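Lipoprotein (Colwellia psychrerythraea, PDB 3O0Y) is a putative lipoprotein of unknown function, a DUF885 family member probably related to metallopeptidases. Local coordinates at residues Arg80-Leu83 with Leu84-Asn88; Ser72-Asn75 with Glu76-Leu79; Gln29-Ala32 with Ser33-Gln37; Ala455-Pro458 with Phe459-Ile463. All coordinates share one frame; numbering follows the deposited sequence.

Contact 1 (Arg80-Leu83 with Leu84-Asn88)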
loop_
_atom_site.group_PDB
_atom_site.type_symbol
_atom_site.label_atom_id
_atom_site.label_comp_id
_atom_site.label_asym_id
_atom_site.label_seq_id
_atom_site.Cartn_x
_atom_site.Cartn_y
_atom_site.Cartn_z
ATOM N N ARG A 80 2.216 -2.550 -21.186
ATOM C CA ARG A 80 2.255 -1.101 -21.090
ATOM C C ARG A 80 1.720 -0.470 -22.390
ATOM O O ARG A 80 0.986 0.525 -22.373
ATOM C CB ARG A 80 3.655 -0.604 -20.770
ATOM C CG ARG A 80 4.236 -1.161 -19.481
ATOM C CD ARG A 80 5.620 -0.661 -19.213
ATOM N NE ARG A 80 6.279 -1.389 -18.198
ATOM C CZ ARG A 80 7.406 -1.012 -17.573
ATOM N NH1 ARG A 80 8.042 0.128 -17.868
ATOM N NH2 ARG A 80 7.973 -1.898 -16.757
ATOM N N ALA A 81 2.155 -0.997 -23.524
ATOM C CA ALA A 81 1.698 -0.441 -24.801
ATOM C C ALA A 81 0.200 -0.508 -24.967
ATOM O O ALA A 81 -0.393 0.467 -25.400
ATOM C CB ALA A 81 2.384 -1.138 -25.973
ATOM N N GLU A 82 -0.404 -1.619 -24.553
ATOM C CA GLU A 82 -1.842 -1.754 -24.582
ATOM C C GLU A 82 -2.568 -0.772 -23.687
ATOM O O GLU A 82 -3.516 -0.089 -24.112
ATOM C CB GLU A 82 -2.283 -3.148 -24.198
ATOM C CG GLU A 82 -3.854 -3.270 -24.261
ATOM C CD GLU A 82 -4.393 -4.670 -24.115
ATOM O OE1 GLU A 82 -3.606 -5.636 -23.845
ATOM O OE2 GLU A 82 -5.618 -4.790 -24.317
ATOM N N LEU A 83 -2.091 -0.649 -22.454
ATOM C CA LEU A 83 -2.738 0.283 -21.543
ATOM C C LEU A 83 -2.546 1.720 -22.021
ATOM O O LEU A 83 -3.411 2.529 -21.866
ATOM C CB LEU A 83 -2.206 0.111 -20.124
ATOM C CG LEU A 83 -2.621 -1.238 -19.535
ATOM C CD1 LEU A 83 -1.642 -1.521 -18.372
ATOM C CD2 LEU A 83 -4.047 -1.141 -19.074
ATOM N N LEU A 84 -1.388 2.062 -22.531
ATOM C CA LEU A 84 -1.144 3.436 -23.029
ATOM C C LEU A 84 -2.068 3.736 -24.251
ATOM O O LEU A 84 -2.666 4.790 -24.363
ATOM C CB LEU A 84 0.351 3.585 -23.400
ATOM C CG LEU A 84 0.733 5.032 -23.699
ATOM C CD1 LEU A 84 0.419 5.953 -22.479
ATOM C CD2 LEU A 84 2.224 5.143 -24.076
ATOM N N SER A 85 -2.230 2.766 -25.130
ATOM C CA SER A 85 -3.141 2.891 -26.280
ATOM C C SER A 85 -4.567 3.122 -25.809
ATOM O O SER A 85 -5.233 4.013 -26.277
ATOM C CB SER A 85 -3.111 1.634 -27.123
ATOM O OG SER A 85 -1.841 1.692 -27.776
ATOM N N ILE A 86 -4.964 2.361 -24.806
ATOM C CA ILE A 86 -6.297 2.533 -24.235
ATOM C C ILE A 86 -6.470 3.940 -23.638
ATOM O O ILE A 86 -7.474 4.595 -23.885
ATOM C CB ILE A 86 -6.645 1.458 -23.208
ATOM C CG1 ILE A 86 -6.860 0.097 -23.862
ATOM C CG2 ILE A 86 -7.889 1.816 -22.426
ATOM C CD1 ILE A 86 -6.870 -1.035 -22.852
ATOM N N SER A 87 -5.481 4.398 -22.866
ATOM C CA SER A 87 -5.499 5.696 -22.253
ATOM C C SER A 87 -5.660 6.777 -23.301
ATOM O O SER A 87 -6.466 7.662 -23.148
ATOM C CB SER A 87 -4.167 5.915 -21.484
ATOM O OG SER A 87 -4.142 7.151 -20.852
ATOM N N ASN A 88 -4.871 6.703 -24.391
ATOM C CA ASN A 88 -4.912 7.716 -25.400
ATOM C C ASN A 88 -6.275 7.697 -26.163
ATOM O O ASN A 88 -6.796 8.734 -26.517
ATOM C CB ASN A 88 -3.700 7.527 -26.347
ATOM C CG ASN A 88 -2.465 8.088 -25.756
ATOM O OD1 ASN A 88 -2.540 9.017 -24.940
ATOM N ND2 ASN A 88 -1.285 7.521 -26.138
HETATM O O HOH W 1 0.817 2.288 -27.041
#
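Ala81 O is gripped twice: it accepts the backbone N-H of Ser85, Ser85 N to Ala81 O 3.0 Å, and a hydrogen from a water 2.7 Å from the same Ala81 O. That water also hydrogen-bonds Ser85 OG at 2.8 Å, so it bridges one turn of the alpha-helix 73-92 on its exposed side. With chi1 at -72° the hydroxyl of Ser85 is folded back beside its own backbone N, which brings it close to the carbonyl one turn earlier. The i to i+4 ladder runs on regularly through Leu84 N to Arg80 O, 2.8 Å, and Ser87 N to Leu83 O, 3.0 Å.

A different face of the helix carries Glu82 and Ile86, whose side chains run alongside each other in the same direction. The carboxylate of Glu82 is held by helix 27-44, where OE2 hydrogen-bonds Ser41 OG and Gln37 NE2. Leu83 and Leu84 meet helix 100-117 at Phe116 and Ala117, and Ser87 OG bonds to Ala110 O there. Between the side chains of Glu82 and Ile86 the touch is aliphatic, the methylene CG of Glu82 lying 4.0 Å from CD1 of Ile86.

Contact 2 (Ser72-Asn75 with Glu76-Leu79)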
loop_
_atom_site.group_PDB
_atom_site.type_symbol
_atom_site.label_atom_id
_atom_site.label_comp_id
_atom_site.label_asym_id
_atom_site.label_seq_id
_atom_site.Cartn_x
_atom_site.Cartn_y
_atom_site.Cartn_z
ATOM N N SER A 72 8.822 -10.850 -18.548
ATOM C CA SER A 72 9.909 -10.677 -19.541
ATOM C C SER A 72 9.871 -9.241 -20.110
ATOM O O SER A 72 8.846 -8.601 -20.067
ATOM C CB SER A 72 9.735 -11.659 -20.698
ATOM O OG SER A 72 8.780 -11.248 -21.661
ATOM N N PRO A 73 10.958 -8.786 -20.743
ATOM C CA PRO A 73 10.886 -7.513 -21.488
ATOM C C PRO A 73 9.711 -7.410 -22.452
ATOM O O PRO A 73 9.050 -6.381 -22.494
ATOM C CB PRO A 73 12.239 -7.494 -22.252
ATOM C CG PRO A 73 13.127 -8.149 -21.304
ATOM C CD PRO A 73 12.326 -9.310 -20.740
ATOM N N GLU A 74 9.377 -8.478 -23.172
ATOM C CA GLU A 74 8.312 -8.408 -24.116
ATOM C C GLU A 74 6.962 -8.386 -23.393
ATOM O O GLU A 74 6.088 -7.655 -23.821
ATOM C CB GLU A 74 8.360 -9.559 -25.102
ATOM C CG GLU A 74 7.320 -9.429 -26.235
ATOM C CD GLU A 74 7.565 -8.248 -27.214
ATOM O OE1 GLU A 74 8.705 -7.695 -27.335
ATOM O OE2 GLU A 74 6.582 -7.883 -27.913
ATOM N N ASN A 75 6.836 -9.124 -22.285
ATOM C CA ASN A 75 5.588 -9.100 -21.505
ATOM C C ASN A 75 5.284 -7.663 -21.036
ATOM O O ASN A 75 4.176 -7.161 -21.193
ATOM C CB ASN A 75 5.697 -10.002 -20.284
ATOM C CG ASN A 75 5.745 -11.505 -20.631
ATOM O OD1 ASN A 75 5.166 -11.952 -21.641
ATOM N ND2 ASN A 75 6.469 -12.257 -19.866
ATOM N N GLU A 76 6.301 -7.013 -20.480
ATOM C CA GLU A 76 6.146 -5.685 -19.922
ATOM C C GLU A 76 5.891 -4.660 -21.005
ATOM O O GLU A 76 5.033 -3.766 -20.864
ATOM C CB GLU A 76 7.349 -5.287 -19.098
ATOM C CG GLU A 76 7.362 -5.949 -17.723
ATOM C CD GLU A 76 6.240 -5.378 -16.799
ATOM O OE1 GLU A 76 6.204 -4.136 -16.533
ATOM O OE2 GLU A 76 5.451 -6.174 -16.294
ATOM N N LYS A 77 6.638 -4.771 -22.109
ATOM C CA LYS A 77 6.404 -3.871 -23.243
ATOM C C LYS A 77 4.954 -3.948 -23.759
ATOM O O LYS A 77 4.304 -2.927 -23.966
ATOM C CB LYS A 77 7.371 -4.221 -24.387
ATOM C CG LYS A 77 7.132 -3.361 -25.672
ATOM C CD LYS A 77 8.175 -3.734 -26.793
ATOM C CE LYS A 77 8.207 -2.563 -27.851
ATOM N NZ LYS A 77 8.825 -3.037 -29.124
ATOM N N GLN A 78 4.416 -5.167 -23.936
ATOM C CA GLN A 78 3.109 -5.339 -24.526
ATOM C C GLN A 78 2.016 -4.881 -23.559
ATOM O O GLN A 78 1.012 -4.320 -24.004
ATOM C CB GLN A 78 2.819 -6.784 -24.934
ATOM C CG GLN A 78 3.707 -7.224 -26.123
ATOM C CD GLN A 78 3.512 -8.730 -26.484
ATOM O OE1 GLN A 78 2.567 -9.378 -26.008
ATOM N NE2 GLN A 78 4.391 -9.263 -27.359
ATOM N N LEU A 79 2.209 -5.152 -22.258
ATOM C CA LEU A 79 1.225 -4.778 -21.270
ATOM C C LEU A 79 1.098 -3.233 -21.283
ATOM O O LEU A 79 0.006 -2.677 -21.355
ATOM C CB LEU A 79 1.636 -5.261 -19.854
ATOM C CG LEU A 79 0.845 -4.725 -18.665
ATOM C CD1 LEU A 79 -0.569 -5.069 -18.812
ATOM C CD2 LEU A 79 1.395 -5.232 -17.301
#
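From Ser72 to Leu79 the chain turns from an extended residue, Ser72, into the first two turns of helix 73-92, and Glu76 N closes the first turn on Ser72 O at 3.0 Å. Lys77 N follows on Pro73 O at 2.9 Å. On the outer surface Glu74 and Gln78 make a side-chain bridge one turn apart. Gln78 NE2 donates to Glu74 OE2 over a short 2.6 Å, nearly straight at 164°, using the anti lone pair of that oxygen. OE2 of Glu74 lies close to the plane of the Gln78 amide, although the carboxylate as a whole is turned 77° against it. A bend at chi2 of Glu74 (67°) swings its carboxylate back toward Gln78, whose own chain is extended.

Ser72 is the N-cap of the helix: its OG accepts from Asn75 N at 2.9 Å, satisfying an N-H of the first turn, while Pro73 follows in the first helical position and packs on Glu183 and Ala187 of helix 174-190. Glu76, on the buried side, sends its carboxylate to salt bridges with Arg46 and Arg80. Lys77 passes Glu74 with its aliphatic part, CD of Lys77 lying 4.0 Å from OE1 of Glu74.

Contact 3 (Gln29-Ala32 with Ser33-Gln37)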
loop_
_atom_site.group_PDB
_atom_site.type_symbol
_atom_site.label_atom_id
_atom_site.label_comp_id
_atom_site.label_asym_id
_atom_site.label_seq_id
_atom_site.Cartn_x
_atom_site.Cartn_y
_atom_site.Cartn_z
ATOM N N GLN A 29 -20.797 4.019 -25.038
ATOM C CA GLN A 29 -20.572 2.594 -25.245
ATOM C C GLN A 29 -19.133 2.278 -25.630
ATOM O O GLN A 29 -18.568 1.284 -25.160
ATOM C CB GLN A 29 -21.527 2.016 -26.298
ATOM C CG GLN A 29 -22.992 2.089 -25.862
ATOM C CD GLN A 29 -24.006 1.700 -26.963
ATOM O OE1 GLN A 29 -23.803 1.936 -28.182
ATOM N NE2 GLN A 29 -25.124 1.112 -26.515
ATOM N N GLN A 30 -18.502 3.150 -26.412
ATOM C CA GLN A 30 -17.120 2.923 -26.786
ATOM C C GLN A 30 -16.244 3.006 -25.500
ATOM O O GLN A 30 -15.279 2.232 -25.343
ATOM C CB GLN A 30 -16.637 4.025 -27.734
ATOM C CG GLN A 30 -15.182 3.803 -28.199
ATOM C CD GLN A 30 -14.737 4.815 -29.242
ATOM O OE1 GLN A 30 -15.457 5.772 -29.539
ATOM N NE2 GLN A 30 -13.506 4.650 -29.726
ATOM N N LEU A 31 -16.530 4.011 -24.688
ATOM C CA LEU A 31 -15.817 4.253 -23.421
ATOM C C LEU A 31 -15.992 3.060 -22.478
ATOM O O LEU A 31 -15.032 2.563 -21.916
ATOM C CB LEU A 31 -16.268 5.566 -22.767
ATOM C CG LEU A 31 -15.687 6.854 -23.371
ATOM C CD1 LEU A 31 -16.505 8.064 -22.883
ATOM C CD2 LEU A 31 -14.186 7.019 -23.043
ATOM N N ALA A 32 -17.205 2.535 -22.349
ATOM C CA ALA A 32 -17.405 1.405 -21.461
ATOM C C ALA A 32 -16.597 0.213 -21.953
ATOM O O ALA A 32 -16.049 -0.528 -21.149
ATOM C CB ALA A 32 -18.893 1.048 -21.363
ATOM N N SER A 33 -16.528 -0.012 -23.260
ATOM C CA SER A 33 -15.748 -1.126 -23.787
ATOM C C SER A 33 -14.288 -0.971 -23.482
ATOM O O SER A 33 -13.618 -1.957 -23.165
ATOM C CB SER A 33 -15.909 -1.372 -25.325
ATOM O OG SER A 33 -17.262 -1.760 -25.576
ATOM N N LEU A 34 -13.808 0.267 -23.599
ATOM C CA LEU A 34 -12.400 0.539 -23.287
ATOM C C LEU A 34 -12.065 0.297 -21.803
ATOM O O LEU A 34 -10.957 -0.202 -21.463
ATOM C CB LEU A 34 -12.004 1.968 -23.673
ATOM C CG LEU A 34 -11.914 2.139 -25.179
ATOM C CD1 LEU A 34 -12.122 3.624 -25.616
ATOM C CD2 LEU A 34 -10.541 1.546 -25.769
ATOM N N TYR A 35 -13.003 0.667 -20.953
ATOM C CA TYR A 35 -12.776 0.509 -19.502
ATOM C C TYR A 35 -12.770 -0.944 -19.123
ATOM O O TYR A 35 -11.952 -1.409 -18.311
ATOM C CB TYR A 35 -13.856 1.189 -18.688
ATOM C CG TYR A 35 -14.092 2.710 -18.904
ATOM C CD1 TYR A 35 -13.145 3.541 -19.467
ATOM C CD2 TYR A 35 -15.295 3.247 -18.566
ATOM C CE1 TYR A 35 -13.413 4.858 -19.691
ATOM C CE2 TYR A 35 -15.573 4.597 -18.741
ATOM C CZ TYR A 35 -14.621 5.426 -19.283
ATOM O OH TYR A 35 -14.869 6.792 -19.545
ATOM N N LEU A 36 -13.643 -1.715 -19.765
ATOM C CA LEU A 36 -13.639 -3.169 -19.636
ATOM C C LEU A 36 -12.390 -3.818 -20.158
ATOM O O LEU A 36 -11.801 -4.736 -19.528
ATOM C CB LEU A 36 -14.867 -3.751 -20.323
ATOM C CG LEU A 36 -15.100 -5.257 -20.011
ATOM C CD1 LEU A 36 -15.432 -5.524 -18.473
ATOM C CD2 LEU A 36 -16.266 -5.775 -20.904
ATOM N N GLN A 37 -11.945 -3.357 -21.332
ATOM C CA GLN A 37 -10.749 -3.889 -21.913
ATOM C C GLN A 37 -9.508 -3.659 -21.011
ATOM O O GLN A 37 -8.644 -4.520 -20.874
ATOM C CB GLN A 37 -10.522 -3.262 -23.266
ATOM C CG GLN A 37 -9.290 -3.835 -23.961
ATOM C CD GLN A 37 -8.910 -3.043 -25.249
ATOM O OE1 GLN A 37 -9.687 -2.199 -25.745
ATOM N NE2 GLN A 37 -7.675 -3.265 -25.738
HETATM O O HOH W 2 -20.067 -0.827 -24.361
#
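Helix 27-44, the first helix of the model, brings Leu31 and Tyr35 together one turn apart on its buried face. Their side chains run alongside each other, and the phenol lies back along the helix: CZ of Tyr35 is 3.9 Å from CB of Leu31, and the hydroxyl OH of Tyr35 is 3.6 Å from CD2 of Leu31. Two torsions set this up. Chi1 of -58° places the ring of Tyr35 beside its own backbone N, and chi2 of -20° turns one face onto the carbonyl of Leu31, whose O stands 3.1 Å above the ring plane, displaced toward the rim. The same Leu31 O also accepts the backbone N-H of Tyr35 at 2.9 Å.

On the solvent side a water joins Gln29 and Ser33, donating to Gln29 O at 2.7 Å and hydrogen-bonding Ser33 OG at 3.2 Å. Gln29 O therefore serves both the water and the amide of Ser33, Ser33 N to Gln29 O being 3.1 Å. Farther round the helix, the extended chain of Gln30 lies beside Leu34, with CG of Gln30 4.0 Å from CD1 of Leu34.

Helix 73-92 packs against the buried side through Ile90, which touches both Leu31 and Tyr35, and through Thr89 against Leu34. The Tyr35 ring also reaches helix 100-117, at Asn105, Gln106 and Met109.

Contact 4 (Ala455-Pro458 with Phe459-Ile463)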
loop_
_atom_site.group_PDB
_atom_site.type_symbol
_atom_site.label_atom_id
_atom_site.label_comp_id
_atom_site.label_asym_id
_atom_site.label_seq_id
_atom_site.Cartn_x
_atom_site.Cartn_y
_atom_site.Cartn_z
ATOM N N ALA A 455 -20.845 0.453 -7.078
ATOM C CA ALA A 455 -20.883 -0.558 -8.090
ATOM C C ALA A 455 -21.293 -0.007 -9.453
ATOM O O ALA A 455 -21.150 -0.735 -10.464
ATOM C CB ALA A 455 -21.894 -1.667 -7.690
ATOM N N GLU A 456 -21.855 1.186 -9.484
ATOM C CA GLU A 456 -22.114 1.877 -10.765
ATOM C C GLU A 456 -20.881 2.431 -11.475
ATOM O O GLU A 456 -21.014 2.775 -12.640
ATOM C CB GLU A 456 -23.132 2.964 -10.579
ATOM C CG GLU A 456 -22.635 4.236 -10.017
ATOM C CD GLU A 456 -22.296 4.289 -8.519
ATOM O OE1 GLU A 456 -22.324 3.294 -7.709
ATOM O OE2 GLU A 456 -22.006 5.441 -8.140
ATOM N N LEU A 457 -19.695 2.432 -10.849
ATOM C CA LEU A 457 -18.480 2.958 -11.473
ATOM C C LEU A 457 -17.833 1.807 -12.231
ATOM O O LEU A 457 -17.949 0.637 -11.848
ATOM C CB LEU A 457 -17.523 3.465 -10.402
ATOM C CG LEU A 457 -18.034 4.673 -9.606
ATOM C CD1 LEU A 457 -16.985 5.084 -8.570
ATOM C CD2 LEU A 457 -18.429 5.866 -10.498
ATOM N N PRO A 458 -17.136 2.136 -13.294
ATOM C CA PRO A 458 -16.263 1.186 -13.970
ATOM C C PRO A 458 -15.380 0.481 -12.982
ATOM O O PRO A 458 -14.942 1.095 -11.993
ATOM C CB PRO A 458 -15.406 2.059 -14.919
ATOM C CG PRO A 458 -15.844 3.390 -14.787
ATOM C CD PRO A 458 -16.941 3.504 -13.752
ATOM N N PHE A 459 -15.102 -0.801 -13.208
ATOM C CA PHE A 459 -14.482 -1.608 -12.167
ATOM C C PHE A 459 -13.162 -1.069 -11.685
ATOM O O PHE A 459 -12.934 -0.982 -10.475
ATOM C CB PHE A 459 -14.258 -3.055 -12.551
ATOM C CG PHE A 459 -13.742 -3.874 -11.436
ATOM C CD1 PHE A 459 -14.570 -4.395 -10.493
ATOM C CD2 PHE A 459 -12.397 -4.134 -11.367
ATOM C CE1 PHE A 459 -14.024 -5.177 -9.443
ATOM C CE2 PHE A 459 -11.855 -4.853 -10.339
ATOM C CZ PHE A 459 -12.675 -5.358 -9.364
ATOM N N LEU A 460 -12.303 -0.587 -12.568
ATOM C CA LEU A 460 -11.027 -0.120 -12.059
ATOM C C LEU A 460 -11.155 1.119 -11.152
ATOM O O LEU A 460 -10.312 1.339 -10.264
ATOM C CB LEU A 460 -10.095 0.212 -13.228
ATOM C CG LEU A 460 -9.468 -0.996 -13.947
ATOM C CD1 LEU A 460 -8.481 -0.514 -15.088
ATOM C CD2 LEU A 460 -8.756 -1.965 -13.004
ATOM N N ARG A 461 -12.252 1.852 -11.308
ATOM C CA ARG A 461 -12.557 2.934 -10.396
ATOM C C ARG A 461 -12.952 2.497 -9.007
ATOM O O ARG A 461 -12.745 3.259 -8.048
ATOM C CB ARG A 461 -13.637 3.878 -10.908
ATOM C CG ARG A 461 -13.035 4.854 -11.967
ATOM C CD ARG A 461 -13.916 6.099 -12.056
ATOM N NE ARG A 461 -13.990 6.886 -10.813
ATOM C CZ ARG A 461 -14.747 7.947 -10.628
ATOM N NH1 ARG A 461 -15.576 8.426 -11.571
ATOM N NH2 ARG A 461 -14.727 8.566 -9.457
ATOM N N ARG A 462 -13.456 1.284 -8.874
ATOM C CA ARG A 462 -13.811 0.766 -7.581
ATOM C C ARG A 462 -12.614 0.336 -6.706
ATOM O O ARG A 462 -12.731 0.249 -5.489
ATOM C CB ARG A 462 -14.830 -0.380 -7.668
ATOM C CG ARG A 462 -16.088 0.048 -8.329
ATOM C CD ARG A 462 -16.954 -1.063 -8.721
ATOM N NE ARG A 462 -17.416 -1.794 -7.555
ATOM C CZ ARG A 462 -18.062 -2.968 -7.613
ATOM N NH1 ARG A 462 -18.368 -3.508 -8.789
ATOM N NH2 ARG A 462 -18.497 -3.554 -6.514
ATOM N N ILE A 463 -11.479 0.087 -7.325
ATOM C CA ILE A 463 -10.236 -0.320 -6.653
ATOM C C ILE A 463 -9.051 0.600 -6.962
ATOM O O ILE A 463 -7.880 0.212 -6.782
ATOM C CB ILE A 463 -9.838 -1.734 -7.067
ATOM C CG1 ILE A 463 -9.735 -1.868 -8.585
ATOM C CG2 ILE A 463 -10.941 -2.741 -6.598
ATOM C CD1 ILE A 463 -8.812 -3.093 -9.057
HETATM O O HOH W 3 -18.203 -2.203 -11.505
#
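The chain comes through Leu457 and Pro458 in extended conformation (psi 150° and 144°), then winds at Phe459 into a single, loosely bonded helical turn, about 459-462. Pro458 O faces the start of that turn and receives two weak bonds, from Arg461 N at 2.9 Å and from Arg462 N at 3.5 Å. This is a loop-to-helix junction, with the loop that follows helix 444-452 folded against the short helix by two arginines.

Arg461 crosses Leu457: the CB atoms of Leu457 and Arg461 are 3.9 Å apart, and the methyls of Leu457 lie over one face of the guanidinium, toward its rim, with CD2 of Leu457 4.0 Å from NH1 of Arg461. The same NH1 hydrogen-bonds Asn105 OD1 on helix 100-117, so this buried cation has an apolar neighbour over one face and a polar partner from another helix.

Arg462 is bent at chi3 (64°), which carries its guanidinium back over Ala455. CA of Ala455 sits over the middle of the flat group, 3.6 Å above its plane, and CB of Ala455 is 4.0 Å from CZ of Arg462. NH2 of Arg462 goes to Leu452 O, at the end of helix 444-452. At the guanidinium edge, in plane, a water accepts from Arg462 NH1 at 3.0 Å and donates to Leu457 O at 2.9 Å.

Along the chain the order is contact 3 on helix 27-44, contact 2 and then contact 1 on helix 73-92, and, far later, contact 4 at helix 459-462. Contacts 1 and 2 are consecutive, their centres 13 Å apart. Helix 27-44 links two of the others: contact 3 meets contact 1 through Gln37, against Glu82 and Ile86, and contact 4 through Tyr35, against Pro458. The centre of contact 3 lies about 13 Å from that of contact 1 and about 12 Å from that of contact 4, while the centres of contacts 2 and 4 are about 26 Å apart. Helix 100-117 touches contacts 1, 3 and 4, so the N-terminal helices pack together and against a segment from much later in the sequence.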